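Local coordinates for endonuclease 2 (Arabidopsis thaliana, PDB 4CXO), which cleaves RNA and single-stranded DNA, and double-stranded DNA less well, to 5'-phosphorylated products with the help of three divalent metal ions, at residues Ile60-Ala65 and Leu129-Ala134; Gly87-Tyr92 and Ala204-Tyr209; Gly138-Glu143 and Asn152-Trp157. One frame throughout, in Å; residues are numbered along the deposited sequence.

Contact 1 (Ile60-Ala65 and Leu129-Ala134). With ZN (zinc ion), chain I; TMP (thymidine-5'-phosphate), chain E.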
# COMPACT_ATOMS: atom_id res chain seq x y z
N ILE A 60 -4.13 -9.77 -2.21
CA ILE A 60 -4.14 -11.13 -1.70
C ILE A 60 -5.55 -11.43 -1.27
O ILE A 60 -6.19 -10.59 -0.64
CB ILE A 60 -3.23 -11.27 -0.46
CG1 ILE A 60 -1.77 -11.17 -0.87
CG2 ILE A 60 -3.47 -12.59 0.26
CD1 ILE A 60 -0.79 -10.96 0.27
N ASN A 61 -6.03 -12.63 -1.60
CA ASN A 61 -7.29 -13.13 -1.07
C ASN A 61 -7.04 -14.21 -0.05
O ASN A 61 -6.20 -15.10 -0.25
CB ASN A 61 -8.15 -13.72 -2.18
CG ASN A 61 -8.78 -12.68 -3.08
OD1 ASN A 61 -9.03 -12.95 -4.24
ND2 ASN A 61 -9.05 -11.50 -2.55
N THR A 62 -7.77 -14.15 1.05
CA THR A 62 -7.68 -15.13 2.11
C THR A 62 -9.05 -15.78 2.35
O THR A 62 -10.07 -15.30 1.87
CB THR A 62 -7.25 -14.47 3.42
OG1 THR A 62 -8.29 -13.59 3.88
CG2 THR A 62 -5.97 -13.68 3.24
N PRO A 63 -9.08 -16.88 3.10
CA PRO A 63 -10.36 -17.40 3.56
C PRO A 63 -11.03 -16.43 4.54
O PRO A 63 -10.44 -15.43 4.94
CB PRO A 63 -9.99 -18.71 4.26
CG PRO A 63 -8.65 -19.07 3.70
CD PRO A 63 -7.97 -17.77 3.47
N ASP A 64 -12.27 -16.73 4.91
CA ASP A 64 -12.98 -15.89 5.86
C ASP A 64 -12.41 -16.10 7.26
O ASP A 64 -13.03 -16.73 8.11
CB ASP A 64 -14.47 -16.22 5.87
CG ASP A 64 -15.19 -15.74 4.62
OD1 ASP A 64 -14.54 -15.43 3.59
OD2 ASP A 64 -16.43 -15.68 4.68
N ALA A 65 -11.21 -15.58 7.48
CA ALA A 65 -10.58 -15.62 8.80
C ALA A 65 -9.58 -14.48 8.89
O ALA A 65 -9.46 -13.71 7.95
CB ALA A 65 -9.90 -16.98 9.01
N LEU A 129 -7.65 -3.91 3.06
CA LEU A 129 -8.56 -4.67 2.24
C LEU A 129 -7.91 -5.21 0.98
O LEU A 129 -8.54 -5.92 0.22
CB LEU A 129 -9.82 -3.86 1.92
CG LEU A 129 -10.75 -3.68 3.11
CD1 LEU A 129 -11.93 -2.80 2.75
CD2 LEU A 129 -11.21 -5.03 3.64
N HIS A 130 -6.63 -4.92 0.76
CA HIS A 130 -5.87 -5.62 -0.26
C HIS A 130 -5.31 -6.96 0.22
O HIS A 130 -4.67 -7.66 -0.54
CB HIS A 130 -4.73 -4.74 -0.78
CG HIS A 130 -5.16 -3.77 -1.82
ND1 HIS A 130 -4.65 -3.78 -3.10
CD2 HIS A 130 -6.11 -2.81 -1.80
CE1 HIS A 130 -5.25 -2.85 -3.82
NE2 HIS A 130 -6.16 -2.26 -3.06
N VAL A 131 -5.52 -7.27 1.49
CA VAL A 131 -5.23 -8.60 2.04
C VAL A 131 -6.47 -9.02 2.82
O VAL A 131 -6.57 -8.86 4.04
CB VAL A 131 -4.00 -8.57 2.95
CG1 VAL A 131 -3.59 -9.98 3.38
CG2 VAL A 131 -2.84 -7.88 2.25
N SER A 132 -7.46 -9.51 2.09
CA SER A 132 -8.75 -9.80 2.72
C SER A 132 -9.55 -10.80 1.89
O SER A 132 -8.98 -11.48 1.04
CB SER A 132 -9.50 -8.49 2.98
OG SER A 132 -9.94 -7.92 1.77
N TYR A 133 -10.85 -10.89 2.14
CA TYR A 133 -11.61 -12.07 1.74
C TYR A 133 -11.92 -12.19 0.26
O TYR A 133 -12.43 -11.25 -0.36
CB TYR A 133 -12.93 -12.15 2.50
CG TYR A 133 -12.82 -12.15 4.00
CD1 TYR A 133 -11.62 -12.41 4.66
CD2 TYR A 133 -13.94 -11.90 4.77
CE1 TYR A 133 -11.55 -12.41 6.03
CE2 TYR A 133 -13.88 -11.90 6.15
CZ TYR A 133 -12.68 -12.16 6.77
OH TYR A 133 -12.63 -12.16 8.15
N ALA A 134 -11.65 -13.36 -0.29
CA ALA A 134 -12.09 -13.68 -1.64
C ALA A 134 -13.61 -13.55 -1.75
O ALA A 134 -14.13 -13.10 -2.76
CB ALA A 134 -11.67 -15.08 -2.03
ZN ZN I . -7.69 -1.05 -3.98
P TMP E . -11.67 -4.59 -9.51
O1P TMP E . -10.86 -5.54 -10.36
O2P TMP E . -12.09 -3.33 -10.24
O3P TMP E . -12.75 -5.24 -8.67
O5' TMP E . -10.63 -4.05 -8.41
C5' TMP E . -11.03 -2.97 -7.57
C4' TMP E . -10.07 -2.80 -6.40
O4' TMP E . -10.10 -3.89 -5.48
C3' TMP E . -8.62 -2.76 -6.82
O3' TMP E . -8.02 -1.89 -5.87
C2' TMP E . -8.07 -4.17 -6.64
C1' TMP E . -8.84 -4.60 -5.40
N1 TMP E . -9.20 -6.01 -5.21
C2 TMP E . -8.90 -6.66 -3.98
O2 TMP E . -8.27 -6.05 -3.08
N3 TMP E . -9.26 -7.94 -3.76
C4 TMP E . -9.92 -8.62 -4.70
O4 TMP E . -10.24 -9.80 -4.48
C5 TMP E . -10.26 -7.97 -6.00
C5M TMP E . -10.99 -8.69 -7.09
C6 TMP E . -9.88 -6.66 -6.18
O HOH W 1 -8.24 -8.61 -1.20
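Y133 lies against the turn P63-A65 by both face and rim. The CA of D64 sits over the ring, 3.8 Å from the centroid and 11° off the normal, a CH-pi contact. The D64 carboxylate, its plane 21° from that of the ring, is stacked on it, with OD1 over CG and CD2; OD1 is also hydrogen-bonded to S135. Around the ring edge come OG1 of T62, in plane near CD1, and the carbonyl O of A65, 3.1 Å from Y133 CE1. The T62 hydroxyl is held between the backbone N and the carbonyl carbon (chi1 67°), from where OG1 donates to P63 O at 3.0 Å; that carbonyl also accepts from A65 N, the bond that closes an inverse gamma turn centred on D64.

Beyond the turn, I60-T62 pairs in parallel with V131-Y133. I60 N donates to H130 O at 2.7 Å, S132 N to I60 O, and T62 N to S132 O, while the bond from A134 N to T62 O is weak. I60 and V131 lie side by side on one face, CB of I60 4.1 Å from CG1 of V131. N61 is on the other face with its CB against that of A134, and its ND2 donates to thymine O4 of the nucleotide at 2.8 Å, nearly straight. H130, whose ND1 is bonded to H58 O, binds zinc through NE2 at 2.2 Å. The short parallel pairing thus forms one wall of the nucleotide site beside the zinc cluster of an S1/P1 nuclease.

Contact 2 (Gly87-Tyr92 and Ala204-Tyr209). With NAG (2-acetamido-2-deoxy-beta-D-glucopyranose), chain B; TMP (thymidine-5'-phosphate), chain G; D5M (2'-deoxyadenosine-5'-monophosphate), chain F.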
# COMPACT_ATOMS: atom_id res chain seq x y z
N GLY A 87 4.00 -12.02 -3.49
CA GLY A 87 4.86 -12.68 -4.49
C GLY A 87 5.47 -11.66 -5.44
O GLY A 87 6.63 -11.78 -5.83
N ALA A 88 4.67 -10.67 -5.83
CA ALA A 88 5.14 -9.59 -6.68
C ALA A 88 6.24 -8.79 -6.01
O ALA A 88 7.23 -8.42 -6.63
CB ALA A 88 3.98 -8.68 -7.04
N ILE A 89 6.08 -8.50 -4.73
CA ILE A 89 7.14 -7.78 -4.02
C ILE A 89 8.43 -8.59 -4.03
O ILE A 89 9.51 -8.05 -4.29
CB ILE A 89 6.70 -7.38 -2.60
CG1 ILE A 89 5.66 -6.25 -2.71
CG2 ILE A 89 7.90 -6.95 -1.78
CD1 ILE A 89 4.90 -5.96 -1.43
N TYR A 90 8.34 -9.88 -3.76
CA TYR A 90 9.53 -10.74 -3.82
C TYR A 90 10.16 -10.71 -5.21
O TYR A 90 11.37 -10.57 -5.34
CB TYR A 90 9.17 -12.18 -3.48
CG TYR A 90 8.95 -12.47 -2.02
CD1 TYR A 90 9.93 -12.19 -1.07
CD2 TYR A 90 7.80 -13.13 -1.60
CE1 TYR A 90 9.75 -12.53 0.26
CE2 TYR A 90 7.61 -13.46 -0.27
CZ TYR A 90 8.58 -13.16 0.66
OH TYR A 90 8.38 -13.50 1.98
N ASN A 91 9.33 -10.85 -6.23
CA ASN A 91 9.76 -10.82 -7.62
C ASN A 91 10.52 -9.57 -8.00
O ASN A 91 11.67 -9.63 -8.46
CB ASN A 91 8.52 -10.91 -8.48
CG ASN A 91 8.81 -11.13 -9.95
OD1 ASN A 91 9.89 -11.56 -10.35
ND2 ASN A 91 7.79 -10.82 -10.76
N TYR A 92 9.88 -8.41 -7.81
CA TYR A 92 10.46 -7.16 -8.27
C TYR A 92 11.63 -6.72 -7.40
O TYR A 92 12.57 -6.11 -7.91
CB TYR A 92 9.38 -6.08 -8.46
CG TYR A 92 8.44 -6.46 -9.58
CD1 TYR A 92 8.88 -6.48 -10.92
CD2 TYR A 92 7.14 -6.87 -9.33
CE1 TYR A 92 8.05 -6.88 -11.94
CE2 TYR A 92 6.30 -7.26 -10.36
CZ TYR A 92 6.75 -7.26 -11.66
OH TYR A 92 5.91 -7.63 -12.69
N ALA A 204 13.24 -8.23 1.34
CA ALA A 204 11.90 -7.74 1.59
C ALA A 204 11.11 -8.72 2.47
O ALA A 204 11.33 -9.92 2.40
CB ALA A 204 11.18 -7.53 0.27
N CYS A 205 10.19 -8.19 3.28
CA CYS A 205 9.46 -8.96 4.29
C CYS A 205 7.94 -8.80 4.12
O CYS A 205 7.25 -8.51 5.09
CB CYS A 205 9.89 -8.51 5.70
SG CYS A 205 11.38 -9.30 6.32
N PRO A 206 7.41 -9.02 2.91
CA PRO A 206 6.00 -8.71 2.64
C PRO A 206 5.01 -9.51 3.45
O PRO A 206 3.90 -9.05 3.71
CB PRO A 206 5.84 -9.02 1.15
CG PRO A 206 6.93 -10.01 0.85
CD PRO A 206 8.08 -9.57 1.72
N ASP A 207 5.38 -10.72 3.85
CA ASP A 207 4.43 -11.56 4.56
C ASP A 207 4.12 -10.99 5.93
O ASP A 207 3.01 -11.19 6.44
CB ASP A 207 4.94 -13.00 4.65
CG ASP A 207 5.10 -13.64 3.28
OD1 ASP A 207 4.29 -13.33 2.36
OD2 ASP A 207 6.02 -14.44 3.09
N ILE A 208 5.07 -10.28 6.52
CA ILE A 208 4.83 -9.59 7.79
C ILE A 208 3.74 -8.53 7.57
O ILE A 208 2.81 -8.42 8.35
CB ILE A 208 6.12 -8.89 8.30
CG1 ILE A 208 7.24 -9.90 8.58
CG2 ILE A 208 5.85 -8.09 9.56
CD1 ILE A 208 6.91 -10.93 9.63
N TYR A 209 3.86 -7.78 6.49
CA TYR A 209 2.96 -6.66 6.24
C TYR A 209 1.55 -7.15 5.90
O TYR A 209 0.56 -6.54 6.30
CB TYR A 209 3.50 -5.78 5.11
CG TYR A 209 4.99 -5.55 5.16
CD1 TYR A 209 5.69 -5.55 6.37
CD2 TYR A 209 5.71 -5.33 3.99
CE1 TYR A 209 7.06 -5.35 6.40
CE2 TYR A 209 7.07 -5.12 4.02
CZ TYR A 209 7.74 -5.14 5.22
OH TYR A 209 9.10 -4.94 5.23
C1 NAG B . 7.68 -11.00 -12.18
C2 NAG B . 6.22 -11.44 -12.37
C3 NAG B . 6.02 -11.91 -13.81
C4 NAG B . 6.53 -10.83 -14.78
C5 NAG B . 7.90 -10.28 -14.37
C6 NAG B . 8.28 -9.05 -15.18
C7 NAG B . 5.16 -12.25 -10.27
C8 NAG B . 5.06 -10.85 -9.82
N2 NAG B . 5.72 -12.47 -11.46
O3 NAG B . 4.66 -12.26 -14.05
O4 NAG B . 6.73 -11.40 -16.06
O5 NAG B . 7.94 -9.91 -13.01
O6 NAG B . 7.28 -8.06 -15.14
O7 NAG B . 4.74 -13.14 -9.52
P TMP G . 10.65 -15.82 -5.90
O1P TMP G . 11.15 -14.38 -5.69
O2P TMP G . 11.51 -16.96 -6.41
O5' TMP G . 9.24 -15.90 -6.67
C5' TMP G . 8.12 -15.03 -6.39
C4' TMP G . 7.23 -14.98 -7.63
O4' TMP G . 7.87 -14.17 -8.62
C3' TMP G . 7.00 -16.34 -8.28
O3' TMP G . 5.63 -16.48 -8.69
C2' TMP G . 7.90 -16.37 -9.51
C1' TMP G . 8.10 -14.89 -9.84
N1 TMP G . 9.44 -14.57 -10.38
C2 TMP G . 9.62 -14.30 -11.77
O2 TMP G . 8.65 -14.36 -12.56
N3 TMP G . 10.83 -13.99 -12.26
C4 TMP G . 11.91 -13.91 -11.47
O4 TMP G . 13.03 -13.62 -11.96
C5 TMP G . 11.75 -14.17 -10.02
C5M TMP G . 12.92 -14.11 -9.06
C6 TMP G . 10.49 -14.49 -9.54
O5' D5M F . 11.84 -15.97 -0.58
C5' D5M F . 12.27 -16.56 -1.81
C4' D5M F . 11.09 -17.22 -2.50
O4' D5M F . 10.48 -18.23 -1.69
C3' D5M F . 9.98 -16.23 -2.82
O3' D5M F . 9.64 -16.35 -4.19
C2' D5M F . 8.77 -16.66 -2.05
C1' D5M F . 9.07 -18.14 -1.85
N9 D5M F . 8.30 -18.66 -0.70
C8 D5M F . 7.43 -19.69 -0.77
N7 D5M F . 6.88 -19.92 0.45
C5 D5M F . 7.38 -19.01 1.31
C6 D5M F . 7.21 -18.70 2.75
N6 D5M F . 6.37 -19.41 3.53
N1 D5M F . 7.94 -17.67 3.26
C2 D5M F . 8.78 -16.94 2.50
N3 D5M F . 8.97 -17.18 1.18
C4 D5M F . 8.32 -18.18 0.55
P D5M F . 12.89 -15.54 0.56
O1P D5M F . 13.43 -14.20 0.09
O3P D5M F . 12.05 -15.45 1.81
O2P D5M F . 13.91 -16.65 0.58
O HOH W 2 8.04 -11.88 4.10
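The phenolic OH of Y90 is gripped from several directions: it donates to OD2 of D207 at 2.8 Å and accepts from a water at 2.7 Å, with a weak further bond from K201. The water in turn accepts from D207 N, so the first turn of helix 206-221 holds the hydroxyl through a side chain directly and a backbone amide by way of the water. OD2 lies in the plane of the tyrosine ring at its edge, yet the hydroxyl meets the carboxylate from above, 61° out of its plane. The other oxygen, OD1, is hydrogen-bonded to Y68 OH, so both carboxylate oxygens have a partner.

The Y90 ring is sandwiched. P206 lays its CG over one face, 3.7 Å from the centroid and 16° off the normal, in a CH-pi contact, while the deoxyribose of the deoxyadenosine nucleotide covers the opposite face. With CG turned beside the backbone N (chi1 -77°), the ring reaches from helix 85-96 across to this proline. The contact joins the flank of one helix to the N-terminal end of another, with C205 at the N-cap and tied to C199 by a disulfide, and it forms part of the deoxyadenosine monophosphate pocket, distinct from the thymidine site at the zinc bound by H130.

On the apolar side, I89 runs antiparallel to P206, its CD1 4.1 Å from the proline CB, and its CG2 meets CB of A204 at 3.9 Å. N91, next along from Y90, carries the N-linked glycan, whose O6 shares a hydrogen bond with the Y92 hydroxyl.

Contact 3 (Gly138-Glu143 and Asn152-Trp157). With ZN (zinc ion), chain I; TMP (thymidine-5'-phosphate), chain E.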
# COMPACT_ATOMS: atom_id res chain seq x y z
N GLY A 138 -12.39 -8.51 -1.48
CA GLY A 138 -11.70 -7.50 -0.70
C GLY A 138 -12.55 -6.29 -0.36
O GLY A 138 -12.07 -5.16 -0.34
N GLY A 139 -13.81 -6.55 -0.08
CA GLY A 139 -14.76 -5.54 0.30
C GLY A 139 -15.41 -4.83 -0.87
O GLY A 139 -16.21 -3.95 -0.65
N ASN A 140 -15.07 -5.21 -2.10
CA ASN A 140 -15.66 -4.57 -3.25
C ASN A 140 -17.16 -4.83 -3.38
O ASN A 140 -17.88 -4.01 -3.93
CB ASN A 140 -14.91 -4.96 -4.53
CG ASN A 140 -13.69 -4.10 -4.75
OD1 ASN A 140 -13.80 -2.93 -5.09
ND2 ASN A 140 -12.51 -4.67 -4.55
N THR A 141 -17.63 -5.95 -2.85
CA THR A 141 -19.05 -6.28 -2.94
C THR A 141 -19.87 -5.78 -1.77
O THR A 141 -21.07 -5.99 -1.75
CB THR A 141 -19.28 -7.80 -3.10
OG1 THR A 141 -18.93 -8.47 -1.89
CG2 THR A 141 -18.45 -8.34 -4.25
N ILE A 142 -19.24 -5.13 -0.80
CA ILE A 142 -19.98 -4.56 0.33
C ILE A 142 -20.35 -3.12 -0.04
O ILE A 142 -19.51 -2.24 -0.04
CB ILE A 142 -19.15 -4.64 1.62
CG1 ILE A 142 -18.75 -6.09 1.89
CG2 ILE A 142 -19.92 -4.07 2.81
CD1 ILE A 142 -17.73 -6.26 3.00
N GLU A 143 -21.62 -2.91 -0.37
CA GLU A 143 -22.10 -1.59 -0.79
C GLU A 143 -22.71 -0.85 0.38
O GLU A 143 -23.61 -1.36 1.04
CB GLU A 143 -23.13 -1.73 -1.91
CG GLU A 143 -22.56 -2.25 -3.21
CD GLU A 143 -21.71 -1.23 -3.96
OE1 GLU A 143 -21.65 -0.05 -3.54
OE2 GLU A 143 -21.09 -1.62 -4.97
N ASN A 152 -18.51 1.49 -2.20
CA ASN A 152 -18.20 0.18 -1.63
C ASN A 152 -17.08 0.30 -0.60
O ASN A 152 -16.32 1.28 -0.60
CB ASN A 152 -17.92 -0.88 -2.69
CG ASN A 152 -16.58 -0.71 -3.37
OD1 ASN A 152 -15.52 -0.77 -2.74
ND2 ASN A 152 -16.61 -0.51 -4.67
N LEU A 153 -16.99 -0.68 0.29
CA LEU A 153 -16.07 -0.60 1.41
C LEU A 153 -14.62 -0.57 0.96
O LEU A 153 -13.81 0.14 1.53
CB LEU A 153 -16.27 -1.77 2.37
CG LEU A 153 -15.50 -1.66 3.68
CD1 LEU A 153 -15.86 -0.41 4.49
CD2 LEU A 153 -15.74 -2.93 4.46
N HIS A 154 -14.29 -1.33 -0.07
CA HIS A 154 -12.92 -1.30 -0.58
C HIS A 154 -12.50 0.12 -0.99
O HIS A 154 -11.42 0.60 -0.63
CB HIS A 154 -12.76 -2.27 -1.74
CG HIS A 154 -11.35 -2.36 -2.22
ND1 HIS A 154 -10.47 -3.33 -1.79
CD2 HIS A 154 -10.65 -1.54 -3.03
CE1 HIS A 154 -9.29 -3.13 -2.35
NE2 HIS A 154 -9.38 -2.04 -3.10
N HIS A 155 -13.37 0.78 -1.75
CA HIS A 155 -13.12 2.15 -2.23
C HIS A 155 -12.99 3.14 -1.09
O HIS A 155 -12.24 4.10 -1.15
CB HIS A 155 -14.25 2.58 -3.16
CG HIS A 155 -13.95 3.82 -3.93
ND1 HIS A 155 -14.30 5.08 -3.48
CD2 HIS A 155 -13.32 4.01 -5.11
CE1 HIS A 155 -13.90 5.98 -4.35
NE2 HIS A 155 -13.32 5.36 -5.35
N ILE A 156 -13.73 2.89 -0.02
CA ILE A 156 -13.66 3.73 1.16
C ILE A 156 -12.26 3.69 1.74
O ILE A 156 -11.71 4.72 2.10
CB ILE A 156 -14.74 3.33 2.17
CG1 ILE A 156 -16.08 3.88 1.68
CG2 ILE A 156 -14.44 3.85 3.57
CD1 ILE A 156 -17.29 3.30 2.36
N TRP A 157 -11.66 2.50 1.74
CA TRP A 157 -10.29 2.33 2.23
C TRP A 157 -9.23 2.79 1.22
O TRP A 157 -8.21 3.37 1.59
CB TRP A 157 -10.09 0.88 2.71
CG TRP A 157 -10.66 0.73 4.07
CD1 TRP A 157 -11.97 0.55 4.40
CD2 TRP A 157 -9.95 0.84 5.30
NE1 TRP A 157 -12.12 0.53 5.76
CE2 TRP A 157 -10.89 0.70 6.34
CE3 TRP A 157 -8.61 1.06 5.62
CZ2 TRP A 157 -10.53 0.75 7.67
CZ3 TRP A 157 -8.26 1.11 6.95
CH2 TRP A 157 -9.22 0.96 7.96
ZN ZN I . -7.69 -1.05 -3.98
P TMP E . -11.67 -4.59 -9.51
O1P TMP E . -10.86 -5.54 -10.36
O2P TMP E . -12.09 -3.33 -10.24
O3P TMP E . -12.75 -5.24 -8.67
O5' TMP E . -10.63 -4.05 -8.41
C5' TMP E . -11.03 -2.97 -7.57
C4' TMP E . -10.07 -2.80 -6.40
O4' TMP E . -10.10 -3.89 -5.48
C3' TMP E . -8.62 -2.76 -6.82
O3' TMP E . -8.02 -1.89 -5.87
C2' TMP E . -8.07 -4.17 -6.64
C1' TMP E . -8.84 -4.60 -5.40
N1 TMP E . -9.20 -6.01 -5.21
C2 TMP E . -8.90 -6.66 -3.98
O2 TMP E . -8.27 -6.05 -3.08
N3 TMP E . -9.26 -7.94 -3.76
C4 TMP E . -9.92 -8.62 -4.70
O4 TMP E . -10.24 -9.80 -4.48
C5 TMP E . -10.26 -7.97 -6.00
C5M TMP E . -10.99 -8.69 -7.09
C6 TMP E . -9.88 -6.66 -6.18
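The N-terminal end of helix 153-169 brings H154 to a zinc ion, and the type I beta turn G139-I142 folds over this end within the nucleotide-binding region of the enzyme. The H154 side chain is extended away from its own backbone N, which carries the imidazole toward the metal; NE2 binds zinc at 2.1 Å, and H130 and D158 complete the protein ligands. ND1, at the other end of the ring, donates to G138 O at 2.8 Å, with the carbonyl oxygen only 7° out of the ring plane. N140 lies over one face of the same ring, its amide plane 26° from that of the imidazole. Its ND2 stands above the rim and donates to O4' of the thymidine nucleotide at 2.7 Å, as well as to K137 O.

Backbone bonds fasten the turn to the helix start. L153 N donates to I142 O at 3.0 Å, and H154 N makes a weak bond to G139 O. Beside them, I142 and L153 run alongside each other, CB to CB 4.1 Å. E143 and N152 form an antiparallel non-hydrogen-bonded pair at the base of the hairpin 143-146/149-152. N152 is also the N-cap: its CG is tucked between backbone N and carbonyl carbon (chi1 73°), so that OD1 accepts from H155 N at 2.8 Å, while its CB approaches N140 O to 3.4 Å. An alanine here would probably leave H155 N without its capping acceptor and the first turn, from which H154 reaches the metal, less firmly held.

G138 O thus acts as a second-shell acceptor that probably fixes the rotation of the imidazole, with ND1 used as donor and NE2 left to the zinc, whose remaining ligands include O3' of the nucleotide.

From the N terminus, strand 60-62 opens contact 1, and helix 85-96 opens contact 2 before contact 1 has closed. Contact 1 closes at 129-134, after helix 111-124, so the two cross along the chain, although nearest atoms of the two contacts stay about 5 Å apart. Contact 3 follows in series, closing a short loop through strands 143-146 and 149-152 onto helix 153-169; it falls wholly within the long span that contact 2 ends at helix 206-221. Contacts 1 and 3 touch and share one zinc and one thymidine nucleotide. Contact 2, centred about 24 Å from contact 3, joins two helices at a separate nucleotide pocket.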